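Local coordinates for alpha-galacturonidase (Bacillus subtilis, PDB 3FEF), which hydrolyses alpha-1,4-linked galacturonate, releasing alpha-D-galacturonate, as an NAD- and manganese-dependent glycosidase of family 4, at residues Q105-V111 with R271-F276; R118-V123 with N147-C152; C168-V172 with N205-W209; V345-N349 with Q359-E363; A411-L416 with A428-F432. All blocks are in the same frame, centred on the assembly; numbering follows the deposited sequence.

Contact 1: residues Q105-V111 with R271-F276; sequences QSVGDTV and RHLAEF. With SO4 (sulfate ion), chain E.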
# COMPACT_ATOMS: atom_id res chain seq x y z
N GLN A 105 -12.63 11.01 -34.05
CA GLN A 105 -11.50 11.32 -33.21
C GLN A 105 -10.92 12.65 -33.66
O GLN A 105 -10.81 12.91 -34.86
CB GLN A 105 -10.43 10.23 -33.35
CG GLN A 105 -10.86 8.87 -32.82
CD GLN A 105 -9.80 7.81 -33.08
OE1 GLN A 105 -9.04 7.45 -32.19
NE2 GLN A 105 -9.75 7.31 -34.32
N SER A 106 -10.55 13.49 -32.71
CA SER A 106 -10.02 14.79 -33.06
C SER A 106 -8.51 14.73 -33.26
O SER A 106 -7.96 15.48 -34.05
CB SER A 106 -10.39 15.82 -31.99
OG SER A 106 -10.05 15.34 -30.71
N VAL A 107 -7.83 13.85 -32.54
CA VAL A 107 -6.38 13.79 -32.66
C VAL A 107 -5.94 12.36 -32.89
O VAL A 107 -5.14 12.09 -33.78
CB VAL A 107 -5.69 14.30 -31.39
CG1 VAL A 107 -4.18 14.45 -31.62
CG2 VAL A 107 -6.30 15.61 -30.94
N GLY A 108 -6.46 11.45 -32.07
CA GLY A 108 -6.18 10.03 -32.22
C GLY A 108 -4.75 9.57 -31.97
O GLY A 108 -4.33 8.57 -32.54
N ASP A 109 -4.02 10.27 -31.11
CA ASP A 109 -2.64 9.91 -30.82
C ASP A 109 -2.44 9.53 -29.36
O ASP A 109 -1.32 9.26 -28.93
CB ASP A 109 -1.69 11.08 -31.18
CG ASP A 109 -1.89 12.30 -30.28
OD1 ASP A 109 -2.87 12.35 -29.52
OD2 ASP A 109 -1.08 13.24 -30.35
N THR A 110 -3.52 9.49 -28.60
CA THR A 110 -3.45 9.36 -27.17
C THR A 110 -4.34 8.23 -26.65
O THR A 110 -3.84 7.25 -26.14
CB THR A 110 -3.75 10.72 -26.49
OG1 THR A 110 -2.71 11.64 -26.83
CG2 THR A 110 -3.82 10.60 -24.96
N VAL A 111 -5.66 8.36 -26.78
CA VAL A 111 -6.59 7.29 -26.41
C VAL A 111 -7.53 7.01 -27.59
O VAL A 111 -7.20 7.31 -28.73
CB VAL A 111 -7.41 7.61 -25.16
CG1 VAL A 111 -6.52 7.57 -23.92
CG2 VAL A 111 -8.10 8.95 -25.29
N ARG A 271 -9.50 19.93 -27.91
CA ARG A 271 -9.34 18.84 -28.85
C ARG A 271 -8.79 17.57 -28.19
O ARG A 271 -9.03 16.46 -28.66
CB ARG A 271 -8.45 19.28 -30.02
CG ARG A 271 -7.07 19.78 -29.55
CD ARG A 271 -6.32 20.56 -30.62
NE ARG A 271 -5.93 19.72 -31.75
CZ ARG A 271 -4.72 19.18 -31.91
NH1 ARG A 271 -4.46 18.45 -32.99
NH2 ARG A 271 -3.77 19.37 -31.01
N HIS A 272 -8.04 17.72 -27.11
CA HIS A 272 -7.49 16.56 -26.40
C HIS A 272 -8.45 16.05 -25.35
O HIS A 272 -8.63 14.85 -25.21
CB HIS A 272 -6.16 16.90 -25.75
CG HIS A 272 -5.04 17.07 -26.72
ND1 HIS A 272 -4.37 18.27 -26.88
CD2 HIS A 272 -4.50 16.21 -27.61
CE1 HIS A 272 -3.45 18.13 -27.82
NE2 HIS A 272 -3.50 16.89 -28.27
N LEU A 273 -9.06 16.98 -24.60
CA LEU A 273 -9.99 16.63 -23.54
C LEU A 273 -11.12 15.83 -24.13
O LEU A 273 -11.62 14.87 -23.52
CB LEU A 273 -10.57 17.91 -22.91
CG LEU A 273 -9.63 18.79 -22.08
CD1 LEU A 273 -10.30 20.13 -21.69
CD2 LEU A 273 -9.09 18.05 -20.82
N ALA A 274 -11.56 16.26 -25.31
CA ALA A 274 -12.74 15.69 -25.94
C ALA A 274 -12.63 14.18 -26.16
O ALA A 274 -13.63 13.51 -26.29
CB ALA A 274 -13.02 16.39 -27.27
N GLU A 275 -11.43 13.63 -26.18
CA GLU A 275 -11.31 12.21 -26.51
C GLU A 275 -11.40 11.28 -25.29
O GLU A 275 -11.42 10.05 -25.46
CB GLU A 275 -10.00 11.97 -27.25
CG GLU A 275 -9.70 13.01 -28.31
CD GLU A 275 -8.72 12.51 -29.34
OE1 GLU A 275 -7.50 12.44 -29.02
OE2 GLU A 275 -9.16 12.18 -30.46
N PHE A 276 -11.44 11.85 -24.08
CA PHE A 276 -11.33 11.05 -22.86
C PHE A 276 -12.66 10.67 -22.22
O PHE A 276 -12.68 9.84 -21.32
CB PHE A 276 -10.45 11.74 -21.79
CG PHE A 276 -8.98 11.66 -22.08
CD1 PHE A 276 -8.20 10.70 -21.46
CD2 PHE A 276 -8.39 12.54 -22.96
CE1 PHE A 276 -6.87 10.63 -21.71
CE2 PHE A 276 -7.05 12.45 -23.24
CZ PHE A 276 -6.28 11.50 -22.61
S SO4 E . -0.47 17.75 -32.63
O1 SO4 E . 0.18 18.89 -33.26
O2 SO4 E . -1.85 17.63 -33.08
O3 SO4 E . -0.44 17.95 -31.18
O4 SO4 E . 0.26 16.54 -32.95
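Val111 lays its CG2 methyl over the centre of the Phe276 ring, a CH-pi contact with the carbon 4.0 Å from the ring centroid and almost on the normal, while CG1 touches the CE1 corner and His272 O lies at the ring's edge. Thr110 CG2 reaches the same ring at CZ. The guanidinium of Arg271 carries Val107 CG2 over one face, offset toward its rim, and meets a sulfate oxygen in its plane: Arg271 NH1 gives a nearly straight bond of 2.7 Å to SO4 O2, and NH2 adds a weak one. The His272 ring has Arg271 CG over one face, toward the rim, and sulfate O3 at its edge; the same Val107 methyl leans on its CD2.

The carboxylate of Glu275 is directed at the backbone N-H groups of the 105-111 loop. Glu275 OE2 takes a straight bond from Val107 N at 3.0 Å, arriving from above the carboxylate plane, and a second from Gly108 N at 3.2 Å on its syn lone pair; Ser106 N adds a weak third. Ser106 OG, at chi1 51°, is directed at Arg271 O, 2.5 Å away and met on a lone pair in the carbonyl plane.

The loop thus joins the Rossmann-like part to the C-terminal domain beside the metal site, where Thr110 OG1 bonds His206 and the His272 ring stacks on that ligand. Three successive N-H groups on one buried carboxylate would probably favour its anionic form, and the sulfate, probably from the crystallisation liquor and also bound by Arg298, may mark a place that suits an anion.

Contact 2: residues R118-V123 with N147-C152; sequences RGLRAV and NPMSVC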
# COMPACT_ATOMS: atom_id res chain seq x y z
N ARG A 118 -2.02 3.03 -32.06
CA ARG A 118 -0.75 3.75 -32.13
C ARG A 118 0.20 3.33 -31.00
O ARG A 118 1.39 3.08 -31.23
CB ARG A 118 -0.98 5.26 -32.12
CG ARG A 118 0.27 6.10 -32.33
CD ARG A 118 -0.13 7.57 -32.21
NE ARG A 118 1.00 8.47 -32.06
CZ ARG A 118 1.25 9.47 -32.90
NH1 ARG A 118 0.44 9.68 -33.93
NH2 ARG A 118 2.31 10.26 -32.71
N GLY A 119 -0.32 3.24 -29.78
CA GLY A 119 0.50 2.83 -28.66
C GLY A 119 1.07 1.46 -28.96
O GLY A 119 2.26 1.20 -28.78
N LEU A 120 0.21 0.58 -29.43
CA LEU A 120 0.62 -0.77 -29.74
C LEU A 120 1.84 -0.75 -30.67
O LEU A 120 2.83 -1.43 -30.43
CB LEU A 120 -0.55 -1.43 -30.44
CG LEU A 120 -0.94 -2.84 -30.07
CD1 LEU A 120 -0.71 -3.11 -28.58
CD2 LEU A 120 -2.42 -2.97 -30.45
N ARG A 121 1.76 0.03 -31.73
CA ARG A 121 2.86 0.21 -32.68
C ARG A 121 4.12 0.79 -32.01
O ARG A 121 5.25 0.45 -32.36
CB ARG A 121 2.36 1.15 -33.78
CG ARG A 121 3.07 1.10 -35.11
CD ARG A 121 2.14 1.58 -36.26
NE ARG A 121 1.78 3.00 -36.16
CZ ARG A 121 0.53 3.44 -36.12
NH1 ARG A 121 -0.48 2.59 -36.19
NH2 ARG A 121 0.27 4.74 -36.03
N ALA A 122 3.93 1.68 -31.05
CA ALA A 122 5.09 2.37 -30.45
C ALA A 122 5.84 1.49 -29.46
O ALA A 122 7.03 1.70 -29.22
CB ALA A 122 4.63 3.67 -29.76
N VAL A 123 5.16 0.50 -28.88
CA VAL A 123 5.76 -0.30 -27.84
C VAL A 123 7.12 -0.89 -28.24
O VAL A 123 8.11 -0.73 -27.52
CB VAL A 123 4.80 -1.39 -27.31
CG1 VAL A 123 5.53 -2.36 -26.35
CG2 VAL A 123 3.62 -0.73 -26.59
N ASN A 147 4.06 10.88 -28.49
CA ASN A 147 2.75 10.35 -28.11
C ASN A 147 2.54 8.95 -28.71
O ASN A 147 3.04 8.68 -29.81
CB ASN A 147 1.66 11.28 -28.61
CG ASN A 147 1.69 12.62 -27.91
OD1 ASN A 147 1.83 12.69 -26.69
ND2 ASN A 147 1.56 13.69 -28.66
N PRO A 148 1.77 8.08 -28.03
CA PRO A 148 1.00 8.26 -26.78
C PRO A 148 1.91 8.25 -25.56
O PRO A 148 2.58 7.26 -25.26
CB PRO A 148 0.07 7.04 -26.76
CG PRO A 148 0.79 6.00 -27.55
CD PRO A 148 1.57 6.74 -28.62
N MSE A 149 1.93 9.38 -24.87
CA MSE A 149 2.92 9.70 -23.85
C MSE A 149 3.00 8.66 -22.72
O MSE A 149 4.08 8.20 -22.37
CB MSE A 149 2.56 11.04 -23.24
CG MSE A 149 3.37 11.35 -22.02
SE MSE A 149 4.84 12.45 -22.56
CE MSE A 149 3.99 14.13 -22.50
N SER A 150 1.85 8.32 -22.16
CA SER A 150 1.77 7.41 -21.03
C SER A 150 2.25 6.00 -21.37
O SER A 150 2.91 5.36 -20.56
CB SER A 150 0.34 7.38 -20.51
OG SER A 150 -0.08 8.70 -20.16
N VAL A 151 1.94 5.52 -22.56
CA VAL A 151 2.41 4.21 -22.98
C VAL A 151 3.90 4.19 -23.29
O VAL A 151 4.61 3.34 -22.78
CB VAL A 151 1.61 3.71 -24.22
CG1 VAL A 151 2.32 2.49 -24.84
CG2 VAL A 151 0.13 3.38 -23.81
N CYS A 152 4.38 5.14 -24.09
CA CYS A 152 5.80 5.18 -24.46
C CYS A 152 6.65 5.32 -23.23
O CYS A 152 7.62 4.59 -23.03
CB CYS A 152 6.10 6.37 -25.38
SG CYS A 152 5.27 6.25 -26.96
O HOH W 1 4.35 11.64 -31.47
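Arg118 runs fully extended from CB toward Asn147 and Pro148, its CG anti to the backbone N (chi1 -174°). CG and CD pass obliquely across the CD corner of the proline ring, with Arg118 CG 4.0 Å from Pro148 CD. NE then gives the principal bond, 3.0 Å to Asn147 O at an N-H...O angle of 162°; the oxygen lies in the guanidinium plane, whereas the donor stands above the plane of the carbonyl. NH2 at the tip adds a weak bond to the same oxygen and another weak one to a water, which also accepts from Asn147 N.

Beyond this polar end the helices close through small groups. Gly119 CA lies 3.4 Å from Pro148 CG, where a side chain on the glycine would be tight against the ring. Ala122 CB meets Cys152 SG at 3.9 Å, and Val123 CG2 crosses Val151 CG1 at about a right angle.

Pro148 follows a cis peptide and is the N-cap of helix 149-159, in the part of the chain with the Rossmann fold. Asn147 probably binds substrate, as in relatives, and its nearest side-chain atom is about 4 Å from the magnesium ion. Gripping its carbonyl from the guanidinium edge, Arg118 probably steadies, as a second-shell residue, the peptide that carries Asn147.

Contact 3: residues C168-V172 with N205-W209; sequences CCHEV and NHFTW. With MG (magnesium ion), chain G.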
# COMPACT_ATOMS: atom_id res chain seq x y z
N CYS A 168 7.49 15.03 -21.44
CA CYS A 168 7.13 16.45 -21.45
C CYS A 168 6.05 16.80 -22.46
O CYS A 168 6.05 16.32 -23.59
CB CYS A 168 8.35 17.32 -21.76
SG CYS A 168 9.41 17.47 -20.34
N CYS A 169 5.18 17.70 -22.06
CA CYS A 169 4.04 18.11 -22.85
C CYS A 169 3.80 19.58 -22.56
O CYS A 169 4.10 20.06 -21.47
CB CYS A 169 2.81 17.30 -22.45
SG CYS A 169 1.32 17.79 -23.33
N HIS A 170 3.25 20.30 -23.54
CA HIS A 170 3.06 21.74 -23.39
C HIS A 170 1.58 22.11 -23.20
O HIS A 170 1.26 23.28 -23.14
CB HIS A 170 3.64 22.50 -24.58
CG HIS A 170 2.98 22.17 -25.88
ND1 HIS A 170 3.69 21.82 -27.01
CD2 HIS A 170 1.67 22.09 -26.22
CE1 HIS A 170 2.85 21.56 -28.00
NE2 HIS A 170 1.61 21.72 -27.54
N GLU A 171 0.69 21.13 -23.08
CA GLU A 171 -0.72 21.45 -22.95
C GLU A 171 -1.02 22.32 -21.73
O GLU A 171 -1.80 23.27 -21.81
CB GLU A 171 -1.57 20.18 -22.93
CG GLU A 171 -1.81 19.59 -24.31
CD GLU A 171 -2.23 20.66 -25.32
OE1 GLU A 171 -3.37 21.16 -25.24
OE2 GLU A 171 -1.42 20.99 -26.20
N VAL A 172 -0.41 22.01 -20.59
CA VAL A 172 -0.70 22.76 -19.39
C VAL A 172 -0.31 24.24 -19.58
O VAL A 172 -0.95 25.12 -19.01
CB VAL A 172 -0.01 22.16 -18.16
CG1 VAL A 172 -0.28 23.02 -16.94
CG2 VAL A 172 -0.49 20.71 -17.92
N ASN A 205 -1.32 12.45 -19.09
CA ASN A 205 -1.08 13.34 -20.24
C ASN A 205 -2.33 13.60 -21.11
O ASN A 205 -3.07 12.67 -21.44
CB ASN A 205 0.07 12.78 -21.10
CG ASN A 205 0.50 13.75 -22.20
OD1 ASN A 205 0.92 14.90 -21.94
ND2 ASN A 205 0.36 13.31 -23.42
N HIS A 206 -2.55 14.86 -21.48
CA HIS A 206 -3.75 15.28 -22.23
C HIS A 206 -5.05 15.18 -21.46
O HIS A 206 -6.11 15.51 -21.99
CB HIS A 206 -3.87 14.56 -23.59
CG HIS A 206 -2.76 14.90 -24.54
ND1 HIS A 206 -2.39 14.08 -25.58
CD2 HIS A 206 -1.90 15.95 -24.56
CE1 HIS A 206 -1.38 14.63 -26.23
NE2 HIS A 206 -1.07 15.77 -25.63
N PHE A 207 -4.98 14.72 -20.21
CA PHE A 207 -6.16 14.63 -19.34
C PHE A 207 -5.71 15.09 -17.94
O PHE A 207 -5.81 14.35 -16.96
CB PHE A 207 -6.68 13.20 -19.30
CG PHE A 207 -8.10 13.06 -18.76
CD1 PHE A 207 -9.16 13.75 -19.35
CD2 PHE A 207 -8.36 12.24 -17.67
CE1 PHE A 207 -10.46 13.63 -18.86
CE2 PHE A 207 -9.65 12.11 -17.17
CZ PHE A 207 -10.71 12.81 -17.78
N THR A 208 -5.18 16.31 -17.90
CA THR A 208 -4.66 16.95 -16.72
C THR A 208 -5.65 17.96 -16.14
O THR A 208 -6.43 18.57 -16.87
CB THR A 208 -3.37 17.72 -17.05
OG1 THR A 208 -3.53 18.32 -18.34
CG2 THR A 208 -2.17 16.79 -17.10
N TRP A 209 -5.59 18.14 -14.82
CA TRP A 209 -6.57 18.96 -14.13
C TRP A 209 -5.89 19.84 -13.11
O TRP A 209 -4.91 19.44 -12.46
CB TRP A 209 -7.60 18.06 -13.44
CG TRP A 209 -8.36 17.25 -14.46
CD1 TRP A 209 -7.91 16.15 -15.13
CD2 TRP A 209 -9.69 17.49 -14.92
NE1 TRP A 209 -8.88 15.70 -15.99
CE2 TRP A 209 -9.99 16.50 -15.88
CE3 TRP A 209 -10.67 18.46 -14.63
CZ2 TRP A 209 -11.21 16.44 -16.55
CZ3 TRP A 209 -11.89 18.40 -15.29
CH2 TRP A 209 -12.15 17.41 -16.24
MG MG G . 0.87 17.01 -25.74
O HOH W 2 2.83 18.29 -26.11
O HOH W 3 0.15 18.84 -27.00
O HOH W 4 1.93 14.99 -25.24
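Cys169 and His206 meet through a magnesium ion, each side chain turned to bring one donor atom to it. In Cys169 the sulfur lies anti to the backbone N (chi1 177°) and reaches across to the metal, 2.6 Å from SG. His206 places its imidazole with CG anti to the carbonyl carbon (chi1 -65°), which presents NE2 to the ion at 2.3 Å; the other ring nitrogen is bonded to Thr110, an arrangement that fixes the rotation of the ring. SG and NE2 are 3.9 Å apart, and the sulfur lies oblique to the imidazole. Glu171 N gives a nearly straight bond of 3.4 Å back to Cys169 SG, adding a backbone donor to the metal-bound sulfur.

This is the metal site of a family 4 glycosidase, a family that uses NAD and a divalent cation; manganese supports the measured activity, and the magnesium ion occupies the site in this crystal. It sits where the turn before helix 171-187 faces the residues leading into strand 207-215, and three waters complete its observed shell. His170, probably the proton donor, as in relatives, contributes its backbone N to one of these waters.

Glu171 bends at chi2 (-47°), laying CG 3.6 Å from His206 CD2 while OE2 accepts from a second metal-bound water at 2.8 Å; OE1 turns to Gly269 N. Farther along, Val172 CG2 lies against Thr208 OG1, whose hydroxyl is bonded to Ala267 O.

Contact 4: residues V345-N349 with Q359-E363; sequences VNMPN and QAIVE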
# COMPACT_ATOMS: atom_id res chain seq x y z
N VAL A 345 5.58 17.40 -15.30
CA VAL A 345 6.16 16.34 -16.09
C VAL A 345 5.45 15.01 -15.88
O VAL A 345 4.71 14.81 -14.91
CB VAL A 345 7.64 16.14 -15.75
CG1 VAL A 345 8.42 17.45 -15.85
CG2 VAL A 345 7.77 15.57 -14.36
N ASN A 346 5.73 14.08 -16.78
CA ASN A 346 5.19 12.75 -16.72
C ASN A 346 6.22 11.78 -16.14
O ASN A 346 7.33 11.67 -16.64
CB ASN A 346 4.73 12.32 -18.12
CG ASN A 346 3.45 13.00 -18.54
OD1 ASN A 346 2.39 12.39 -18.50
ND2 ASN A 346 3.53 14.29 -18.93
N MSE A 347 5.82 11.05 -15.11
CA MSE A 347 6.68 10.10 -14.43
C MSE A 347 5.86 9.00 -13.75
O MSE A 347 4.69 9.21 -13.44
CB MSE A 347 7.44 10.82 -13.33
CG MSE A 347 8.54 11.66 -13.88
SE MSE A 347 9.62 12.25 -12.41
CE MSE A 347 10.93 10.80 -12.55
N PRO A 348 6.50 7.87 -13.45
CA PRO A 348 5.83 6.80 -12.70
C PRO A 348 5.22 7.33 -11.40
O PRO A 348 5.86 8.08 -10.66
CB PRO A 348 6.96 5.82 -12.38
CG PRO A 348 8.09 6.11 -13.43
CD PRO A 348 7.94 7.62 -13.68
N ASN A 349 3.99 6.90 -11.11
CA ASN A 349 3.29 7.30 -9.88
C ASN A 349 3.87 6.57 -8.68
O ASN A 349 3.91 5.35 -8.65
CB ASN A 349 1.80 6.96 -10.03
CG ASN A 349 0.91 7.58 -8.93
OD1 ASN A 349 1.22 8.63 -8.40
ND2 ASN A 349 -0.23 6.93 -8.65
N GLN A 359 3.28 3.21 -10.25
CA GLN A 359 4.07 2.94 -11.47
C GLN A 359 3.46 3.53 -12.73
O GLN A 359 4.16 3.78 -13.71
CB GLN A 359 4.20 1.45 -11.69
CG GLN A 359 4.66 0.71 -10.48
CD GLN A 359 6.12 0.61 -10.50
OE1 GLN A 359 6.82 1.62 -10.38
NE2 GLN A 359 6.61 -0.61 -10.71
N ALA A 360 2.14 3.68 -12.76
CA ALA A 360 1.52 4.23 -13.95
C ALA A 360 2.10 5.64 -14.17
O ALA A 360 2.46 6.31 -13.21
CB ALA A 360 0.02 4.28 -13.80
N ILE A 361 2.22 6.03 -15.42
CA ILE A 361 2.75 7.34 -15.80
C ILE A 361 1.69 8.42 -15.57
O ILE A 361 0.67 8.44 -16.26
CB ILE A 361 3.14 7.36 -17.30
CG1 ILE A 361 4.07 6.17 -17.61
CG2 ILE A 361 3.79 8.73 -17.71
CD1 ILE A 361 5.27 6.11 -16.71
N VAL A 362 1.93 9.28 -14.59
CA VAL A 362 1.05 10.42 -14.32
C VAL A 362 1.79 11.77 -14.52
O VAL A 362 3.02 11.85 -14.45
CB VAL A 362 0.45 10.30 -12.90
CG1 VAL A 362 -0.42 9.00 -12.78
CG2 VAL A 362 1.58 10.24 -11.88
N GLU A 363 1.02 12.82 -14.80
CA GLU A 363 1.57 14.16 -14.96
C GLU A 363 1.29 15.01 -13.71
O GLU A 363 0.13 15.21 -13.35
CB GLU A 363 0.95 14.83 -16.22
CG GLU A 363 1.57 16.20 -16.62
CD GLU A 363 1.32 16.58 -18.10
OE1 GLU A 363 0.90 15.71 -18.91
OE2 GLU A 363 1.58 17.76 -18.46
O HOH W 5 0.56 10.37 -18.10
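Met347 and Val362 face each other as a hydrogen-bonded pair of an antiparallel beta sheet, with Asn346-Glu363 and Pro348-Ile361 as the non-hydrogen-bonded pairs beside it. The strands belong to the three-stranded sheet of the C-terminal domain, and the short segments run at 148° to each other.

Of the backbone bonds, Met347 N to Val362 O and Val362 N to Met347 O are both 3.0 Å. Past the strand ends Asn349 continues the pairing: its N bonds Ala360 O, and its O takes a nearly straight bond from Gln359 N at 2.7 Å. CA-H...O contacts fill the alternate positions, among them Glu363 CA to Val345 O.

The polar side chains meet on the face that also holds Ile361. Asn346 ND2 gives a bond of 3.0 Å to Glu363 OE1, entering well above the carboxylate plane, with amide and carboxylate turned 65° apart. The second carboxylate oxygen is bonded to Asn344, so both oxygens have amide donors. An alanine in place of Glu363 would remove the carboxylate and is likely to leave the amides of Asn346 and Asn344 without this acceptor, in a buried place close to metal ligand Cys169.

Apolar contact is lighter: Val362 CG2 touches Asn349 CB, and Ile361 CG2 lies 3.7 Å from Asn346 CB. One water ties the strands, donating to Asn346 OD1 at 2.8 Å and to Ile361 O at 2.7 Å.

Contact 5: residues A411-L416 with A428-F432; sequences AFQAFL and AEQLF
Phe412, Phe415 and Phe432 all set CG anti to the backbone N, with chi1 of -165° for Phe415 and 175° for Phe432, and these torsions bring the three rings together between their helices as an aromatic cluster. Phe432 enters between the other two. Its edge is turned to the face of Phe415, with Phe432 CD1 3.6 Å from Phe415 CD2, and its CB lies over that same ring in a CH-pi contact. Phe412 covers a face of Phe432 with its own CB, 4.2 Å from the centroid, while the two rings meet obliquely.

Smaller groups fill the margins. Phe412 CZ reaches Glu429 CA at 3.5 Å, Leu431 CD2 touches the edge of Phe415 at CZ, and Leu416 CD2 packs on Ala428 CB. A leucine in place of Phe432 would probably open a gap between Phe412 and Phe415 and leave the face of Phe415 without its aromatic edge.

Helices 408-417 and 425-435 cross at 119° in their short segments, with axes 10.7 Å apart. Helix 112-136 borders the cluster, through Ile117 against Phe432 and Pro113 against Phe415, and helix 383-405 packs on Ala411 and Ala414.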
# COMPACT_ATOMS: atom_id res chain seq x y z
N ALA A 411 -4.74 -6.54 -25.88
CA ALA A 411 -4.90 -5.24 -26.52
C ALA A 411 -6.35 -4.99 -26.94
O ALA A 411 -6.84 -3.87 -26.88
CB ALA A 411 -3.97 -5.13 -27.73
N PHE A 412 -7.04 -6.04 -27.35
CA PHE A 412 -8.45 -5.92 -27.71
C PHE A 412 -9.32 -5.61 -26.49
O PHE A 412 -10.30 -4.87 -26.58
CB PHE A 412 -8.94 -7.19 -28.43
CG PHE A 412 -10.35 -7.06 -28.96
CD1 PHE A 412 -10.73 -5.95 -29.71
CD2 PHE A 412 -11.30 -8.03 -28.67
CE1 PHE A 412 -12.00 -5.82 -30.18
CE2 PHE A 412 -12.59 -7.90 -29.13
CZ PHE A 412 -12.94 -6.80 -29.90
N GLN A 413 -8.97 -6.19 -25.34
CA GLN A 413 -9.63 -5.85 -24.08
C GLN A 413 -9.52 -4.36 -23.78
O GLN A 413 -10.51 -3.72 -23.43
CB GLN A 413 -9.05 -6.66 -22.92
CG GLN A 413 -9.19 -8.16 -23.13
CD GLN A 413 -10.64 -8.55 -23.26
OE1 GLN A 413 -11.01 -9.33 -24.14
NE2 GLN A 413 -11.48 -8.00 -22.40
N ALA A 414 -8.33 -3.80 -23.93
CA ALA A 414 -8.17 -2.36 -23.73
C ALA A 414 -9.03 -1.62 -24.77
O ALA A 414 -9.82 -0.74 -24.42
CB ALA A 414 -6.69 -1.97 -23.85
N PHE A 415 -8.87 -1.99 -26.03
CA PHE A 415 -9.70 -1.44 -27.10
C PHE A 415 -11.17 -1.40 -26.72
O PHE A 415 -11.83 -0.36 -26.89
CB PHE A 415 -9.49 -2.25 -28.39
CG PHE A 415 -10.00 -1.58 -29.65
CD1 PHE A 415 -11.27 -1.86 -30.15
CD2 PHE A 415 -9.19 -0.69 -30.36
CE1 PHE A 415 -11.73 -1.27 -31.33
CE2 PHE A 415 -9.64 -0.08 -31.53
CZ PHE A 415 -10.92 -0.37 -32.03
N LEU A 416 -11.69 -2.53 -26.22
CA LEU A 416 -13.09 -2.61 -25.79
C LEU A 416 -13.42 -1.73 -24.58
O LEU A 416 -14.56 -1.29 -24.40
CB LEU A 416 -13.46 -4.06 -25.43
CG LEU A 416 -13.59 -5.10 -26.55
CD1 LEU A 416 -14.03 -6.46 -25.97
CD2 LEU A 416 -14.59 -4.60 -27.59
N ALA A 428 -16.44 -4.12 -33.32
CA ALA A 428 -15.17 -3.66 -32.75
C ALA A 428 -14.01 -4.61 -33.08
O ALA A 428 -12.88 -4.18 -33.37
CB ALA A 428 -15.29 -3.45 -31.27
N GLU A 429 -14.29 -5.91 -33.06
CA GLU A 429 -13.25 -6.89 -33.34
C GLU A 429 -12.80 -6.75 -34.78
O GLU A 429 -11.63 -6.85 -35.09
CB GLU A 429 -13.75 -8.31 -33.08
CG GLU A 429 -12.66 -9.36 -33.09
CD GLU A 429 -13.09 -10.65 -32.39
OE1 GLU A 429 -14.32 -10.94 -32.35
OE2 GLU A 429 -12.21 -11.37 -31.86
N GLN A 430 -13.76 -6.53 -35.66
CA GLN A 430 -13.45 -6.37 -37.06
C GLN A 430 -12.67 -5.06 -37.29
O GLN A 430 -11.61 -5.05 -37.93
CB GLN A 430 -14.72 -6.42 -37.90
CG GLN A 430 -14.46 -6.39 -39.40
CD GLN A 430 -13.80 -7.67 -39.89
OE1 GLN A 430 -14.38 -8.74 -39.78
NE2 GLN A 430 -12.58 -7.55 -40.42
N LEU A 431 -13.18 -3.96 -36.75
CA LEU A 431 -12.43 -2.70 -36.77
C LEU A 431 -11.00 -2.89 -36.23
O LEU A 431 -10.04 -2.52 -36.88
CB LEU A 431 -13.17 -1.61 -35.97
CG LEU A 431 -12.45 -0.26 -35.83
CD1 LEU A 431 -12.17 0.32 -37.20
CD2 LEU A 431 -13.27 0.70 -35.01
N PHE A 432 -10.88 -3.48 -35.05
CA PHE A 432 -9.57 -3.65 -34.41
C PHE A 432 -8.60 -4.42 -35.31
O PHE A 432 -7.48 -3.99 -35.53
CB PHE A 432 -9.74 -4.34 -33.05
CG PHE A 432 -8.44 -4.68 -32.34
CD1 PHE A 432 -7.76 -3.73 -31.60
CD2 PHE A 432 -7.95 -5.99 -32.34
CE1 PHE A 432 -6.58 -4.05 -30.91
CE2 PHE A 432 -6.76 -6.32 -31.66
CZ PHE A 432 -6.09 -5.36 -30.95

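How the contacts relate
Contacts 1 to 4 surround the active site. Contact 3 holds the metal, and its centre lies about 12 Å from those of contacts 1 and 4 and about 16 Å from that of contact 2; it touches all three. Along the chain, contacts 2 and 3 are nested in the loop closed by contact 1, followed in series by contacts 4 and 5. Contacts 1 and 3 each join the Rossmann-type N-terminal part to the C-terminal domain, so the catalytic centre is assembled at their junction. Contact 5, whose centre is about 26 Å from that of contact 3, packs the last two helices at the periphery, reaching contact 2 through Leu120 and Ala411.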